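Putative uncharacterized protein (Archaeoglobus fulgidus, PDB 4KPP) probably exchanges protons for calcium ions across the membrane as an integral membrane transporter of the sodium/calcium exchanger family. Local coordinates at residues L67-L72 / I175-S180; D136-E141 / L332-S337; L140-L145 / V383-T388; V168-Y173 / W286-G291; A327-L332 / P373-K378. All blocks are in the same frame, centred on the assembly; numbering follows the deposited sequence.

Contact 1: residues L67-L72 / I175-S180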
# COMPACT_ATOMS: atom_id res chain seq x y z
N LEU A 67 13.54 -4.63 -3.77
CA LEU A 67 12.20 -5.19 -3.68
C LEU A 67 11.27 -4.21 -2.96
O LEU A 67 10.07 -4.17 -3.23
CB LEU A 67 12.23 -6.54 -2.95
CG LEU A 67 11.04 -7.49 -3.13
CD1 LEU A 67 11.50 -8.93 -2.99
CD2 LEU A 67 9.93 -7.18 -2.13
N ALA A 68 11.83 -3.44 -2.04
CA ALA A 68 11.06 -2.44 -1.30
C ALA A 68 10.57 -1.35 -2.24
O ALA A 68 9.42 -0.92 -2.15
CB ALA A 68 11.90 -1.85 -0.17
N ILE A 69 11.44 -0.90 -3.13
CA ILE A 69 11.09 0.15 -4.09
C ILE A 69 10.03 -0.32 -5.09
O ILE A 69 9.11 0.44 -5.41
CB ILE A 69 12.34 0.70 -4.82
CG1 ILE A 69 12.95 1.85 -4.03
CG2 ILE A 69 12.00 1.17 -6.23
CD1 ILE A 69 14.07 2.57 -4.75
N VAL A 70 10.14 -1.56 -5.56
CA VAL A 70 9.14 -2.08 -6.48
C VAL A 70 7.81 -2.30 -5.76
O VAL A 70 6.76 -2.29 -6.38
CB VAL A 70 9.60 -3.38 -7.19
CG1 VAL A 70 11.04 -3.25 -7.67
CG2 VAL A 70 9.44 -4.59 -6.28
N ALA A 71 7.87 -2.49 -4.44
CA ALA A 71 6.66 -2.64 -3.64
C ALA A 71 5.99 -1.28 -3.45
O ALA A 71 4.77 -1.19 -3.27
CB ALA A 71 6.98 -3.27 -2.30
N LEU A 72 6.79 -0.22 -3.48
CA LEU A 72 6.27 1.14 -3.41
C LEU A 72 5.60 1.51 -4.72
O LEU A 72 4.48 2.03 -4.74
CB LEU A 72 7.40 2.13 -3.10
CG LEU A 72 7.03 3.61 -3.25
CD1 LEU A 72 5.91 3.99 -2.30
CD2 LEU A 72 8.25 4.50 -3.04
N ILE A 175 15.67 5.47 5.58
CA ILE A 175 16.64 4.58 6.22
C ILE A 175 16.33 3.13 5.87
O ILE A 175 17.23 2.34 5.60
CB ILE A 175 16.63 4.76 7.75
CG1 ILE A 175 17.12 6.16 8.13
CG2 ILE A 175 17.48 3.70 8.43
CD1 ILE A 175 17.15 6.41 9.63
N TYR A 176 15.04 2.79 5.88
CA TYR A 176 14.60 1.45 5.51
C TYR A 176 15.01 1.09 4.09
O TYR A 176 15.52 -0.00 3.84
CB TYR A 176 13.09 1.32 5.68
CG TYR A 176 12.50 0.12 4.99
CD1 TYR A 176 12.79 -1.17 5.43
CD2 TYR A 176 11.64 0.26 3.91
CE1 TYR A 176 12.25 -2.28 4.80
CE2 TYR A 176 11.10 -0.84 3.27
CZ TYR A 176 11.41 -2.11 3.73
OH TYR A 176 10.86 -3.21 3.10
N ILE A 177 14.77 2.01 3.16
CA ILE A 177 15.17 1.81 1.77
C ILE A 177 16.68 1.62 1.66
O ILE A 177 17.15 0.70 1.00
CB ILE A 177 14.73 3.00 0.90
CG1 ILE A 177 13.23 2.94 0.65
CG2 ILE A 177 15.48 3.00 -0.43
CD1 ILE A 177 12.77 1.63 0.04
N TYR A 178 17.43 2.51 2.32
CA TYR A 178 18.89 2.45 2.32
C TYR A 178 19.42 1.10 2.81
O TYR A 178 20.36 0.55 2.24
CB TYR A 178 19.46 3.58 3.17
CG TYR A 178 20.95 3.46 3.43
CD1 TYR A 178 21.87 3.74 2.43
CD2 TYR A 178 21.42 3.07 4.68
CE1 TYR A 178 23.23 3.64 2.67
CE2 TYR A 178 22.78 2.97 4.92
CZ TYR A 178 23.68 3.25 3.92
OH TYR A 178 25.03 3.14 4.16
N LEU A 179 18.80 0.57 3.86
CA LEU A 179 19.21 -0.71 4.42
C LEU A 179 18.73 -1.88 3.56
O LEU A 179 19.30 -2.97 3.61
CB LEU A 179 18.68 -0.87 5.85
CG LEU A 179 19.29 0.04 6.91
CD1 LEU A 179 18.72 -0.30 8.28
CD2 LEU A 179 20.81 -0.08 6.92
N SER A 180 17.69 -1.64 2.77
CA SER A 180 17.12 -2.67 1.91
C SER A 180 18.02 -2.91 0.71
O SER A 180 17.93 -3.96 0.06
CB SER A 180 15.71 -2.28 1.46
OG SER A 180 15.07 -3.36 0.79
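Ala68 carries this contact: its methyl points at the other helix and is met there by Tyr176, Ile177 and Ser180. Segments 67-72 and 175-180 are both helical, and the axes of these two short segments approach to 9.8 Å, with 132° between their N-to-C directions.

The apolar packing comes first. Ile177 sends CD1 to within 3.6 Å of Ala68 CB. With CG1 beside the backbone N (chi1 -74°) and a further bend at chi2, the chain of Ile177 turns to the facing helix, and the same CD1 also reaches Ile69 CG1 at 4.1 Å, the two isoleucine side chains crossing at about a right angle. Tyr176, the residue before Ile177, brings CE2 to 3.7 Å from Ala68 CB, obliquely to the ring plane.

Polar atoms border the same methyl without bonding across the contact. Ser180 OG lies 3.6 Å from Ala68 CB, its hydroxyl anti to the backbone N. The phenol oxygen of Tyr176 also touches Ala68 CB, but its polar partners are elsewhere: Ser280 OG on helix 271-285, and Glu141 OE1 on helix 138-152 in a probable hydrogen bond that is modelled very short. Helix 271-285 flanks both segments, through Ser280 on Ala68 and Val283 on Tyr176.

No hydrogen bond joins the two segments, so van der Waals fit holds these membrane helices together here, while the hydroxyl of Tyr176 probably links the edge of the contact to Glu141 and Ser280.

Contact 2: residues D136-E141 / L332-S337; sequences DGIRLE and LDLKIS. With CA (calcium ion), chain D.
Asp136 and Leu334 mark the closest backbone approach, their CA atoms 7.2 Å apart, where the turn leading into helix 138-152 faces the bend that follows helix 311-331. Leu334 does most of the touching. It sits at left-handed helical backbone angles (phi 56°, psi 32°) and points its side chain at the other segment, dividing its two methyls. CD1 lies over one face of the Arg139 guanidinium, displaced toward the rim and 3.5 Å from NH1, and also meets Asp136 OD1 at 3.4 Å. CD2 packs on Ile138 CG2 at 3.9 Å, the two side chains running past each other in opposite directions. The far end of Arg139 is held by a salt bridge to Glu381; a water lies between its NH2 and Leu332 O, though the link to NH2 is weak.

The same bend builds the calcium site and then enters strand 335-337, which pairs antiparallel with strand 131-133. Asp333 grips the calcium with both carboxylate oxygens, OD1 at 2.4 Å and OD2 at 2.7 Å from the ion, and Lys335 O binds it at 2.1 Å. Ile330 O and the carboxylate of Glu340 complete the site. An Asx turn braces the ligand: Lys335 N donates to Asp333 OD1 over 3.3 Å, from above the carboxylate plane. Ser337 takes the N-cap position of helix 338-353, its side chain capping a backbone N there.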
# COMPACT_ATOMS: atom_id res chain seq x y z
N ASP A 136 14.12 -14.80 6.36
CA ASP A 136 14.79 -14.18 7.50
C ASP A 136 14.90 -12.67 7.32
O ASP A 136 15.01 -11.93 8.30
CB ASP A 136 16.18 -14.77 7.71
CG ASP A 136 16.14 -16.21 8.18
OD1 ASP A 136 15.14 -16.60 8.82
OD2 ASP A 136 17.11 -16.95 7.91
N GLY A 137 14.88 -12.22 6.07
CA GLY A 137 15.02 -10.81 5.75
C GLY A 137 13.84 -9.98 6.22
O GLY A 137 13.94 -8.76 6.30
N ILE A 138 12.74 -10.65 6.53
CA ILE A 138 11.53 -9.98 7.01
C ILE A 138 11.78 -9.23 8.32
O ILE A 138 11.12 -8.22 8.60
CB ILE A 138 10.34 -10.98 7.11
CG1 ILE A 138 9.70 -11.16 5.74
CG2 ILE A 138 9.28 -10.52 8.08
CD1 ILE A 138 9.18 -9.87 5.14
N ARG A 139 12.75 -9.69 9.10
CA ARG A 139 13.10 -9.04 10.36
C ARG A 139 13.44 -7.56 10.18
O ARG A 139 13.30 -6.77 11.11
CB ARG A 139 14.26 -9.76 11.05
CG ARG A 139 13.99 -11.20 11.43
CD ARG A 139 15.06 -11.71 12.39
NE ARG A 139 15.23 -13.16 12.34
CZ ARG A 139 14.58 -14.02 13.12
NH1 ARG A 139 14.81 -15.32 13.00
NH2 ARG A 139 13.70 -13.58 14.00
N LEU A 140 13.90 -7.20 8.99
CA LEU A 140 14.16 -5.82 8.64
C LEU A 140 12.85 -5.02 8.72
O LEU A 140 12.74 -4.08 9.50
CB LEU A 140 14.74 -5.73 7.23
CG LEU A 140 15.65 -4.55 6.82
CD1 LEU A 140 15.59 -4.34 5.31
CD2 LEU A 140 15.33 -3.25 7.55
N GLU A 141 11.88 -5.41 7.90
CA GLU A 141 10.60 -4.70 7.85
C GLU A 141 9.88 -4.73 9.19
O GLU A 141 9.18 -3.78 9.54
CB GLU A 141 9.70 -5.22 6.73
CG GLU A 141 10.17 -6.49 6.06
CD GLU A 141 11.21 -6.24 4.98
OE1 GLU A 141 10.97 -5.38 4.10
OE2 GLU A 141 12.27 -6.90 5.01
N LEU A 332 6.57 -11.98 14.04
CA LEU A 332 7.79 -12.23 14.82
C LEU A 332 8.33 -13.66 14.72
O LEU A 332 9.55 -13.86 14.75
CB LEU A 332 7.58 -11.84 16.29
CG LEU A 332 7.61 -10.34 16.61
CD1 LEU A 332 7.23 -10.10 18.06
CD2 LEU A 332 8.98 -9.75 16.30
N ASP A 333 7.45 -14.64 14.61
CA ASP A 333 7.87 -16.04 14.49
C ASP A 333 8.23 -16.41 13.05
O ASP A 333 8.51 -17.57 12.75
CB ASP A 333 6.81 -16.99 15.06
CG ASP A 333 5.44 -16.75 14.46
OD1 ASP A 333 5.31 -15.86 13.60
OD2 ASP A 333 4.49 -17.46 14.85
N LEU A 334 8.25 -15.41 12.17
CA LEU A 334 8.53 -15.59 10.75
C LEU A 334 7.59 -16.61 10.10
O LEU A 334 7.98 -17.32 9.16
CB LEU A 334 9.99 -15.98 10.51
CG LEU A 334 11.03 -14.90 10.83
CD1 LEU A 334 12.44 -15.35 10.48
CD2 LEU A 334 10.68 -13.61 10.10
N LYS A 335 6.37 -16.68 10.60
CA LYS A 335 5.36 -17.59 10.07
C LYS A 335 3.96 -16.98 10.20
O LYS A 335 3.67 -16.26 11.15
CB LYS A 335 5.40 -18.93 10.81
N ILE A 336 3.10 -17.27 9.22
CA ILE A 336 1.71 -16.83 9.29
C ILE A 336 0.79 -18.04 9.29
O ILE A 336 0.63 -18.72 8.27
CB ILE A 336 1.34 -15.89 8.12
CG1 ILE A 336 2.26 -14.67 8.09
CG2 ILE A 336 -0.12 -15.45 8.24
CD1 ILE A 336 1.94 -13.69 6.99
N SER A 337 0.19 -18.32 10.44
CA SER A 337 -0.67 -19.48 10.60
C SER A 337 -2.11 -19.16 10.21
O SER A 337 -2.45 -18.01 9.96
CB SER A 337 -0.61 -20.01 12.03
OG SER A 337 -1.10 -19.05 12.94
CA CA D . 2.95 -16.04 13.16
O HOH W 1 11.83 -12.09 14.47

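Contact 3: residues L140-L145 / V383-T388; sequences LEIFFL and VESFRT
Phe143 meets Ser385 in a steep helix crossing, where the early turns of helix 138-152 pass over helix 379-393 near the C-terminus of the chain. The short axes approach to 8.5 Å with a crossing angle of -106°, and small side chains of helix 379-393 sit at the crossing. Ser385 points at the other helix; with its hydroxyl anti to the backbone N (chi1 168°), OG lies 3.3 Å from Phe143 CB and 4.0 Å from Ile142 CG2. That hydroxyl bonds to Arg139 O, just before the segment, whereas Phe143 N stands near OG at too poor an angle to count as a bond.

On the outer side the side chains of Phe143 and Phe386 lie side by side, pointing the same way. Phe143 CE1 comes to the edge of the Phe386 ring, 4.2 Å from CD1.

Further along, Thr388 turns CG2 toward the first residue of the other segment, 4.2 Å from Leu140 N. Its OG1 folds back and donates to Glu384 O over 3.2 Å, from above the carbonyl plane, so that this oxygen accepts both the hydroxyl and the amide of Thr388. An alanine here would probably leave Glu384 O without its hydroxyl donor and open a gap beside the Leu140 amide where CG2 had packed.

Chemically the crossing is mixed: beside the carbon packing, two hydroxyls are bonded to backbone carbonyls, that of Thr388 within its own helix and that of Ser385 to Arg139 O, which ties the two helices directly.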
# COMPACT_ATOMS: atom_id res chain seq x y z
N LEU A 140 13.90 -7.20 8.99
CA LEU A 140 14.16 -5.82 8.64
C LEU A 140 12.85 -5.02 8.72
O LEU A 140 12.74 -4.08 9.50
CB LEU A 140 14.74 -5.73 7.23
CG LEU A 140 15.65 -4.55 6.82
CD1 LEU A 140 15.59 -4.34 5.31
CD2 LEU A 140 15.33 -3.25 7.55
N GLU A 141 11.88 -5.41 7.90
CA GLU A 141 10.60 -4.70 7.85
C GLU A 141 9.88 -4.73 9.19
O GLU A 141 9.18 -3.78 9.54
CB GLU A 141 9.70 -5.22 6.73
CG GLU A 141 10.17 -6.49 6.06
CD GLU A 141 11.21 -6.24 4.98
OE1 GLU A 141 10.97 -5.38 4.10
OE2 GLU A 141 12.27 -6.90 5.01
N ILE A 142 10.05 -5.82 9.94
CA ILE A 142 9.46 -5.95 11.27
C ILE A 142 9.94 -4.83 12.20
O ILE A 142 9.15 -4.22 12.91
CB ILE A 142 9.79 -7.32 11.90
CG1 ILE A 142 9.09 -8.44 11.14
CG2 ILE A 142 9.40 -7.35 13.37
CD1 ILE A 142 9.34 -9.82 11.71
N PHE A 143 11.24 -4.58 12.17
CA PHE A 143 11.86 -3.54 12.99
C PHE A 143 11.27 -2.16 12.69
O PHE A 143 10.90 -1.43 13.60
CB PHE A 143 13.37 -3.53 12.75
CG PHE A 143 14.09 -2.44 13.49
CD1 PHE A 143 14.47 -2.61 14.81
CD2 PHE A 143 14.41 -1.25 12.86
CE1 PHE A 143 15.14 -1.61 15.50
CE2 PHE A 143 15.08 -0.25 13.53
CZ PHE A 143 15.44 -0.43 14.85
N PHE A 144 11.19 -1.82 11.41
CA PHE A 144 10.69 -0.51 11.01
C PHE A 144 9.19 -0.38 11.20
O PHE A 144 8.68 0.70 11.46
CB PHE A 144 11.09 -0.19 9.57
CG PHE A 144 12.49 0.34 9.45
CD1 PHE A 144 12.77 1.66 9.75
CD2 PHE A 144 13.53 -0.50 9.07
CE1 PHE A 144 14.05 2.15 9.65
CE2 PHE A 144 14.81 -0.01 8.98
CZ PHE A 144 15.07 1.31 9.27
N LEU A 145 8.49 -1.50 11.09
CA LEU A 145 7.06 -1.54 11.35
C LEU A 145 6.80 -1.24 12.82
O LEU A 145 5.87 -0.53 13.17
CB LEU A 145 6.49 -2.91 10.98
CG LEU A 145 5.39 -2.95 9.93
CD1 LEU A 145 5.53 -1.81 8.94
CD2 LEU A 145 5.43 -4.29 9.21
N VAL A 383 14.54 -8.87 19.73
CA VAL A 383 15.97 -8.67 19.86
C VAL A 383 16.68 -9.07 18.58
O VAL A 383 17.58 -8.37 18.11
CB VAL A 383 16.55 -9.48 21.05
CG1 VAL A 383 18.08 -9.54 20.97
CG2 VAL A 383 16.11 -8.88 22.38
N GLU A 384 16.27 -10.20 18.00
CA GLU A 384 16.84 -10.66 16.74
C GLU A 384 16.62 -9.67 15.61
O GLU A 384 17.53 -9.40 14.82
CB GLU A 384 16.28 -12.04 16.37
CG GLU A 384 17.18 -13.18 16.80
CD GLU A 384 18.57 -13.04 16.23
OE1 GLU A 384 18.68 -12.85 15.00
OE2 GLU A 384 19.55 -13.13 17.00
N SER A 385 15.40 -9.13 15.54
CA SER A 385 15.05 -8.11 14.56
C SER A 385 15.93 -6.87 14.72
O SER A 385 16.23 -6.18 13.74
CB SER A 385 13.58 -7.73 14.69
OG SER A 385 13.28 -6.56 13.95
N PHE A 386 16.32 -6.59 15.96
CA PHE A 386 17.19 -5.48 16.27
C PHE A 386 18.61 -5.74 15.77
O PHE A 386 19.29 -4.84 15.29
CB PHE A 386 17.20 -5.22 17.78
CG PHE A 386 18.27 -4.28 18.23
CD1 PHE A 386 18.08 -2.91 18.15
CD2 PHE A 386 19.46 -4.76 18.77
CE1 PHE A 386 19.06 -2.04 18.57
CE2 PHE A 386 20.44 -3.89 19.19
CZ PHE A 386 20.24 -2.53 19.09
N ARG A 387 19.04 -7.00 15.89
CA ARG A 387 20.38 -7.39 15.46
C ARG A 387 20.50 -7.48 13.94
O ARG A 387 21.57 -7.24 13.38
CB ARG A 387 20.78 -8.72 16.09
CG ARG A 387 21.25 -8.59 17.53
CD ARG A 387 21.26 -9.93 18.24
NE ARG A 387 21.86 -9.82 19.56
CZ ARG A 387 21.73 -10.73 20.52
NH1 ARG A 387 21.01 -11.82 20.31
NH2 ARG A 387 22.32 -10.54 21.70
N THR A 388 19.40 -7.81 13.27
CA THR A 388 19.36 -7.82 11.81
C THR A 388 19.69 -6.44 11.26
O THR A 388 20.48 -6.31 10.33
CB THR A 388 17.98 -8.25 11.29
OG1 THR A 388 17.73 -9.61 11.66
CG2 THR A 388 17.92 -8.13 9.77

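Contact 4: residues V168-Y173 / W286-G291; sequences VFVSLY and WTLLIG
Phe169 and Tyr173, a turn apart on helix 163-182, straddle the break between helices 271-285 and 288-299, consistent with the broken transmembrane helices of the sodium/calcium exchanger family.

The aromatic packing centres on Phe169. Ile290 lays CD1 over one face of its ring, a CH-pi contact 4.0 Å from the centroid and 18° off the normal, while Ile290 CG2 touches CE2 at 3.8 Å. The same CD1 lies over a face of the Trp286 indole. Phe169 also stacks edge-to-face with Tyr151. An alanine in its place would probably leave Ile290 CD1 without this aromatic face and open a gap beside Trp286 O.

Tyr173 crosses Leu288 obliquely, CD2 lying 3.9 Å from Leu288 CB. Gly291 leaves room for Val170, whose CG2 comes to 4.1 Å from the glycine CA.

Two oxygens of Thr287 face carbon of the other helix. Thr287 holds OG1 between its backbone N and carbonyl carbon (chi1 53°), 3.5 Å from Tyr173 CB, and bonds it back to Val283 O. Thr287 O, which accepts from Gly291 N, also packs against Phe169 CB at 3.2 Å.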
# COMPACT_ATOMS: atom_id res chain seq x y z
N VAL A 168 9.84 12.55 10.37
CA VAL A 168 10.19 11.29 11.01
C VAL A 168 9.79 10.09 10.16
O VAL A 168 10.61 9.22 9.87
CB VAL A 168 9.53 11.17 12.41
CG1 VAL A 168 9.83 9.81 13.02
CG2 VAL A 168 10.01 12.28 13.31
N PHE A 169 8.52 10.06 9.75
CA PHE A 169 8.00 8.97 8.92
C PHE A 169 8.77 8.81 7.61
O PHE A 169 9.06 7.69 7.19
CB PHE A 169 6.51 9.18 8.63
CG PHE A 169 5.62 8.88 9.80
CD1 PHE A 169 5.56 7.60 10.33
CD2 PHE A 169 4.84 9.88 10.37
CE1 PHE A 169 4.74 7.32 11.41
CE2 PHE A 169 4.03 9.60 11.45
CZ PHE A 169 3.97 8.32 11.97
N VAL A 170 9.09 9.93 6.97
CA VAL A 170 9.87 9.89 5.74
C VAL A 170 11.30 9.42 6.03
O VAL A 170 11.89 8.66 5.25
CB VAL A 170 9.88 11.26 5.02
CG1 VAL A 170 10.90 11.28 3.89
CG2 VAL A 170 8.49 11.59 4.49
N SER A 171 11.85 9.85 7.16
CA SER A 171 13.19 9.43 7.57
C SER A 171 13.25 7.92 7.80
O SER A 171 14.20 7.26 7.36
CB SER A 171 13.63 10.16 8.84
OG SER A 171 13.78 11.55 8.60
N LEU A 172 12.25 7.39 8.49
CA LEU A 172 12.18 5.96 8.74
C LEU A 172 12.19 5.17 7.44
O LEU A 172 12.93 4.19 7.31
CB LEU A 172 10.93 5.61 9.56
CG LEU A 172 10.97 5.94 11.05
CD1 LEU A 172 9.61 5.70 11.69
CD2 LEU A 172 12.04 5.11 11.75
N TYR A 173 11.40 5.61 6.48
CA TYR A 173 11.33 4.91 5.20
C TYR A 173 12.63 5.05 4.41
O TYR A 173 13.09 4.09 3.80
CB TYR A 173 10.14 5.38 4.36
CG TYR A 173 9.97 4.55 3.11
CD1 TYR A 173 9.62 3.21 3.19
CD2 TYR A 173 10.19 5.09 1.85
CE1 TYR A 173 9.47 2.44 2.06
CE2 TYR A 173 10.04 4.32 0.70
CZ TYR A 173 9.68 3.00 0.82
OH TYR A 173 9.53 2.22 -0.30
N TRP A 286 2.73 2.82 5.78
CA TRP A 286 2.65 3.13 7.20
C TRP A 286 3.81 4.04 7.60
O TRP A 286 4.03 4.29 8.79
CB TRP A 286 2.65 1.83 8.01
CG TRP A 286 2.25 1.95 9.45
CD1 TRP A 286 2.89 1.40 10.52
CD2 TRP A 286 1.11 2.65 9.98
NE1 TRP A 286 2.23 1.72 11.69
CE2 TRP A 286 1.14 2.49 11.38
CE3 TRP A 286 0.08 3.41 9.42
CZ2 TRP A 286 0.18 3.05 12.22
CZ3 TRP A 286 -0.87 3.97 10.25
CH2 TRP A 286 -0.82 3.78 11.64
N THR A 287 4.54 4.53 6.60
CA THR A 287 5.64 5.48 6.82
C THR A 287 5.60 6.62 5.81
O THR A 287 5.16 7.73 6.13
CB THR A 287 7.03 4.79 6.77
OG1 THR A 287 7.16 4.05 5.55
CG2 THR A 287 7.21 3.85 7.96
N LEU A 288 6.06 6.34 4.59
CA LEU A 288 6.13 7.34 3.53
C LEU A 288 4.77 7.98 3.23
O LEU A 288 4.69 9.19 2.98
CB LEU A 288 6.71 6.73 2.25
CG LEU A 288 6.89 7.70 1.07
CD1 LEU A 288 7.99 8.72 1.35
CD2 LEU A 288 7.18 6.94 -0.22
N LEU A 289 3.71 7.17 3.25
CA LEU A 289 2.37 7.65 2.94
C LEU A 289 1.92 8.71 3.94
O LEU A 289 1.37 9.74 3.56
CB LEU A 289 1.38 6.49 2.94
CG LEU A 289 0.29 6.48 1.86
CD1 LEU A 289 -0.96 5.75 2.35
CD2 LEU A 289 -0.07 7.88 1.36
N ILE A 290 2.14 8.44 5.22
CA ILE A 290 1.74 9.38 6.27
C ILE A 290 2.48 10.70 6.11
O ILE A 290 1.89 11.77 6.18
CB ILE A 290 1.99 8.81 7.67
CG1 ILE A 290 1.49 7.37 7.77
CG2 ILE A 290 1.33 9.69 8.73
CD1 ILE A 290 1.69 6.73 9.13
N GLY A 291 3.79 10.61 5.89
CA GLY A 291 4.60 11.79 5.65
C GLY A 291 4.14 12.55 4.43
O GLY A 291 4.09 13.78 4.44

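Contact 5: residues A327-L332 / P373-K378; sequences AVAILL and PILFAK. With CA (calcium ion), chain D.
Ala329 and Ile374 meet where the calcium-binding end of helix 311-331 packs against the last turns of helix 357-377, a membrane helix kinked at Pro373. Ala329 aims its methyl at the other helix, and two branched side chains receive it. Ile374 brings CG2, anti to its own backbone N, to 3.8 Å from Ala329 CB. Ile374 CG2 also lies 3.3 Å from Ala329 O, so Ile374 covers both the side chain and the carbonyl of that alanine. From the next position along the helix, Leu375 sends CD2 to 3.8 Å from Ala329 CB.

Leu332 and Leu375 are turned at about a right angle to each other. They touch methyl to methyl, Leu332 CD1 against Leu375 CD2 at 3.7 Å, which puts Leu375 CD2 in contact with both Ala329 and Leu332. Beyond it, Lys378 slides past Leu332 in the opposite direction, and Lys378 CB comes to 4.2 Å from Leu332 CD1. The lysine chain is bent at chi2 and chi4, and its end packs near Asp333.

Carbon does nearly all the touching, with no hydrogen bond between the segments, yet the contact lies right beside the metal. Ile330 points its side chain away from helix 357-377 and uses its backbone instead. Asp333, Lys335 and Glu340 supply the other ligands of the calcium, and Ile330 O, near the end of its helix, binds the ion at 2.5 Å.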
# COMPACT_ATOMS: atom_id res chain seq x y z
N ALA A 327 -0.12 -6.94 13.96
CA ALA A 327 0.52 -7.45 12.74
C ALA A 327 2.00 -7.75 12.98
O ALA A 327 2.50 -8.80 12.58
CB ALA A 327 0.35 -6.45 11.60
N VAL A 328 2.70 -6.82 13.63
CA VAL A 328 4.10 -7.00 13.99
C VAL A 328 4.31 -8.24 14.85
O VAL A 328 5.21 -9.05 14.59
CB VAL A 328 4.65 -5.77 14.75
CG1 VAL A 328 5.97 -6.09 15.42
CG2 VAL A 328 4.80 -4.59 13.81
N ALA A 329 3.48 -8.39 15.87
CA ALA A 329 3.60 -9.51 16.80
C ALA A 329 3.41 -10.85 16.10
O ALA A 329 4.04 -11.84 16.47
CB ALA A 329 2.59 -9.35 17.95
N ILE A 330 2.55 -10.88 15.10
CA ILE A 330 2.28 -12.09 14.32
C ILE A 330 3.47 -12.46 13.44
O ILE A 330 3.78 -13.63 13.26
CB ILE A 330 1.00 -11.92 13.46
CG1 ILE A 330 -0.24 -12.05 14.34
CG2 ILE A 330 0.96 -12.93 12.32
CD1 ILE A 330 -1.54 -11.93 13.57
N LEU A 331 4.14 -11.45 12.89
CA LEU A 331 5.27 -11.68 12.00
C LEU A 331 6.54 -12.14 12.72
O LEU A 331 7.48 -12.62 12.09
CB LEU A 331 5.58 -10.41 11.20
CG LEU A 331 4.46 -9.85 10.33
CD1 LEU A 331 4.92 -8.59 9.62
CD2 LEU A 331 3.97 -10.89 9.32
N LEU A 332 6.57 -11.98 14.04
CA LEU A 332 7.79 -12.23 14.82
C LEU A 332 8.33 -13.66 14.72
O LEU A 332 9.55 -13.86 14.75
CB LEU A 332 7.58 -11.84 16.29
CG LEU A 332 7.61 -10.34 16.61
CD1 LEU A 332 7.23 -10.10 18.06
CD2 LEU A 332 8.98 -9.75 16.30
N PRO A 373 0.95 -10.68 25.04
CA PRO A 373 1.52 -11.98 25.41
C PRO A 373 2.46 -12.51 24.34
O PRO A 373 3.48 -13.13 24.65
CB PRO A 373 0.29 -12.90 25.51
CG PRO A 373 -0.87 -11.99 25.59
CD PRO A 373 -0.50 -10.77 24.83
N ILE A 374 2.11 -12.26 23.08
CA ILE A 374 2.94 -12.68 21.96
C ILE A 374 4.28 -11.95 21.98
O ILE A 374 5.33 -12.58 21.90
CB ILE A 374 2.24 -12.42 20.61
CG1 ILE A 374 0.92 -13.20 20.53
CG2 ILE A 374 3.15 -12.81 19.45
CD1 ILE A 374 0.17 -13.01 19.23
N LEU A 375 4.23 -10.63 22.11
CA LEU A 375 5.44 -9.82 22.21
C LEU A 375 6.32 -10.25 23.38
O LEU A 375 7.55 -10.23 23.28
CB LEU A 375 5.08 -8.34 22.37
CG LEU A 375 4.36 -7.66 21.20
CD1 LEU A 375 3.88 -6.27 21.61
CD2 LEU A 375 5.26 -7.58 19.98
N PHE A 376 5.69 -10.65 24.48
CA PHE A 376 6.42 -11.07 25.67
C PHE A 376 7.02 -12.47 25.53
O PHE A 376 8.08 -12.75 26.07
CB PHE A 376 5.53 -11.00 26.91
N ALA A 377 6.33 -13.34 24.80
CA ALA A 377 6.81 -14.70 24.58
C ALA A 377 7.85 -14.77 23.46
O ALA A 377 8.64 -15.71 23.39
CB ALA A 377 5.66 -15.65 24.30
N LYS A 378 7.83 -13.78 22.58
CA LYS A 378 8.73 -13.76 21.43
C LYS A 378 9.71 -12.60 21.53
O LYS A 378 10.10 -12.01 20.52
CB LYS A 378 7.93 -13.63 20.13
CG LYS A 378 6.85 -14.69 19.95
CD LYS A 378 7.45 -16.06 19.73
CE LYS A 378 6.37 -17.12 19.63
NZ LYS A 378 5.32 -16.74 18.63
CA CA D . 2.95 -16.04 13.16

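Overall arrangement
Contact 4 is the largest and among the most buried, and with contact 1 it uses helix 163-182; the two touch where Tyr173 OH reaches Leu72 CB. Contact 3 is also buried, whereas contacts 1, 2 and 5 are only partly so. Contacts 2 and 3 share Leu140 and Glu141 of helix 138-152, and Glu141 probably links both to contact 1 through Tyr176. Contacts 2 and 5 share Leu332 and bind the calcium with successive parts of the chain. The chemistry follows position: no hydrogen bond crosses contacts 1, 4 and 5, and contact 4 adds a CH-pi contact; serine bonding borders contact 3, and charged groups and water gather at contact 2.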